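Local coordinates for protein 6-phosphogluconate dehydrogenase, NAD-binding (Geobacter metallireducens, PDB 3PEF) that binds NADP+ and probably reduces succinic semialdehyde to gamma-hydroxybutyrate, as a member of the beta-hydroxyacid dehydrogenase family, at residues 98-101 / 102-106. The protein carries 2 engineered substitutions. Residues are numbered along the deposited sequence; the frame is centred on the assembly and turned at random.
Sequences DPAT and SQRIG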
ATOM      1  N   ASP A  98      -8.853   4.942  21.576  1.00 18.89           N
ATOM      2  CA  ASP A  98      -9.931   4.989  20.589  1.00 22.72           C
ATOM      3  C   ASP A  98     -11.198   5.501  21.249  1.00 22.58           C
ATOM      4  O   ASP A  98     -11.356   5.382  22.465  1.00 28.38           O
ATOM      5  CB  ASP A  98     -10.179   3.611  19.980  1.00 28.06           C
ATOM      6  CG  ASP A  98     -10.522   2.563  21.025  1.00 32.10           C
ATOM      7  OD1 ASP A  98      -9.659   2.254  21.875  1.00 35.24           O
ATOM      8  OD2 ASP A  98     -11.655   2.052  21.001  1.00 34.04           O
ATOM      9  N   PRO A  99     -12.108   6.072  20.449  1.00 19.84           N
ATOM     10  CA  PRO A  99     -13.364   6.615  20.979  1.00 24.32           C
ATOM     11  C   PRO A  99     -14.110   5.615  21.854  1.00 24.54           C
ATOM     12  O   PRO A  99     -14.641   5.998  22.889  1.00 28.46           O
ATOM     13  CB  PRO A  99     -14.198   6.887  19.716  1.00 25.34           C
ATOM     14  CG  PRO A  99     -13.216   7.024  18.623  1.00 29.95           C
ATOM     15  CD  PRO A  99     -12.035   6.159  18.982  1.00 24.99           C
ATOM     16  N   ALA A 100     -14.188   4.353  21.449  1.00 22.66           N
ATOM     17  CA  ALA A 100     -15.025   3.441  22.222  1.00 22.53           C
ATOM     18  C   ALA A 100     -14.415   3.172  23.601  1.00 27.64           C
ATOM     19  O   ALA A 100     -15.131   2.970  24.592  1.00 19.95           O
ATOM     20  CB  ALA A 100     -15.264   2.155  21.463  1.00 28.01           C
ATOM     21  N   THR A 101     -13.086   3.174  23.681  1.00 19.21           N
ATOM     22  CA  THR A 101     -12.449   3.017  24.981  1.00 22.43           C
ATOM     23  C   THR A 101     -12.773   4.178  25.917  1.00 25.94           C
ATOM     24  O   THR A 101     -13.195   3.965  27.050  1.00 25.92           O
ATOM     25  CB  THR A 101     -10.932   2.891  24.847  1.00 22.34           C
ATOM     26  OG1 THR A 101     -10.635   1.666  24.179  1.00 24.06           O
ATOM     27  CG2 THR A 101     -10.275   2.907  26.210  1.00 26.57           C
ATOM     28  N   SER A 102     -12.590   5.407  25.451  1.00 26.33           N
ATOM     29  CA  SER A 102     -12.837   6.542  26.328  1.00 32.61           C
ATOM     30  C   SER A 102     -14.318   6.629  26.727  1.00 29.53           C
ATOM     31  O   SER A 102     -14.642   6.974  27.863  1.00 28.21           O
ATOM     32  CB  SER A 102     -12.352   7.846  25.705  1.00 31.92           C
ATOM     33  OG  SER A 102     -13.123   8.161  24.572  1.00 34.43           O
ATOM     34  N   GLN A 103     -15.219   6.282  25.811  1.00 24.06           N
ATOM     35  CA  GLN A 103     -16.644   6.300  26.140  1.00 27.55           C
ATOM     36  C   GLN A 103     -16.989   5.255  27.213  1.00 31.30           C
ATOM     37  O   GLN A 103     -17.757   5.525  28.138  1.00 29.53           O
ATOM     38  CB  GLN A 103     -17.491   6.091  24.878  1.00 32.44           C
ATOM     39  CG  GLN A 103     -17.422   7.248  23.891  1.00 27.16           C
ATOM     40  CD  GLN A 103     -18.034   6.903  22.539  1.00 39.60           C
ATOM     41  OE1 GLN A 103     -18.119   5.740  22.159  1.00 43.18           O
ATOM     42  NE2 GLN A 103     -18.464   7.923  21.811  1.00 41.37           N
ATOM     43  N   ARG A 104     -16.407   4.069  27.060  1.00 31.04           N
ATOM     44  CA  ARG A 104     -16.539   2.957  27.997  0.59 33.49           C
ATOM     45  C   ARG A 104     -16.135   3.399  29.406  1.00 32.72           C
ATOM     46  O   ARG A 104     -16.853   3.197  30.397  1.00 27.71           O
ATOM     47  CB  ARG A 104     -15.601   1.845  27.511  0.59 37.16           C
ATOM     48  CG  ARG A 104     -15.771   0.459  28.099  0.59 38.39           C
ATOM     49  CD  ARG A 104     -14.859  -0.534  27.344  0.59 36.26           C
ATOM     50  NE  ARG A 104     -15.286  -0.701  25.954  0.59 32.17           N
ATOM     51  CZ  ARG A 104     -14.491  -0.652  24.888  0.59 26.39           C
ATOM     52  NH1 ARG A 104     -13.187  -0.443  25.017  0.59 24.81           N
ATOM     53  NH2 ARG A 104     -15.011  -0.818  23.679  0.59 18.74           N
ATOM     54  N   ILE A 105     -14.947   3.991  29.489  1.00 27.02           N
ATOM     55  CA  ILE A 105     -14.443   4.470  30.752  1.00 20.12           C
ATOM     56  C   ILE A 105     -15.365   5.536  31.350  1.00 28.30           C
ATOM     57  O   ILE A 105     -15.746   5.470  32.527  1.00 28.24           O
ATOM     58  CB  ILE A 105     -13.023   5.045  30.585  1.00 24.46           C
ATOM     59  CG1 ILE A 105     -12.022   3.905  30.375  1.00 21.10           C
ATOM     60  CG2 ILE A 105     -12.653   5.856  31.799  1.00 20.66           C
ATOM     61  CD1 ILE A 105     -10.695   4.360  29.755  1.00 25.77           C
ATOM     62  N   GLY A 106     -15.719   6.525  30.540  1.00 25.81           N
ATOM     63  CA  GLY A 106     -16.579   7.600  31.001  1.00 21.54           C
ATOM     64  C   GLY A 106     -17.908   7.110  31.543  1.00 29.60           C
ATOM     65  O   GLY A 106     -18.388   7.612  32.554  1.00 32.77           O
TER
HETATM   66  O   HOH W   1     -12.551  -0.162  22.243  1.00 43.37           O
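In the conformer described, one of two modelled for Arg104, the guanidinium lies flat over the first turn of helix 99-111: Ala100 O sits under the centre of one face, 3.7 Å from the plane, while a water meets its edge in plane, accepting from NH1 at 2.9 Å. A bend at chi3 (-66°) folds the otherwise extended arginine back toward the helix start, where NH2 comes to 3.7 Å from Ala100 CB. NH1 also forms a salt bridge with Glu72.

The same water donates to OD2 of Asp98, the N-cap residue. This carboxylate grips Thr101 twice: OD1 takes the hydroxyl OG1 at 2.6 Å, on its syn side but 30° out of plane, and OD2 receives a weak capping bond from Thr101 N. The threonine's chi1 of -67° sets OG1 beside its own backbone N, facing the cap, and sends CG2 anti to that N, where it runs alongside Ile105 and meets CD1 at 3.9 Å. Replacing Thr101 with a valine would probably leave Asp98 OD1 without its hydroxyl partner and the carboxylate freer to turn.

The backbone bonds of the helix begin at the cap residue itself, Ser102 N donating to Asp98 O (3.2 Å) and Ile105 N to Thr101 O (3.0 Å). Ser102 OG bonds to Glu118 on the following strand of this beta-alpha-beta unit, and Ile105 packs on Ala71 and Cys75 of helix 68-76.

Negative Asp98 at the helix start is likely to be favoured by the helix dipole; Arg104, its charge met directly by Glu72, probably adds only a water-bridged, longer-range attraction (OD2 to NH1 5.0 Å).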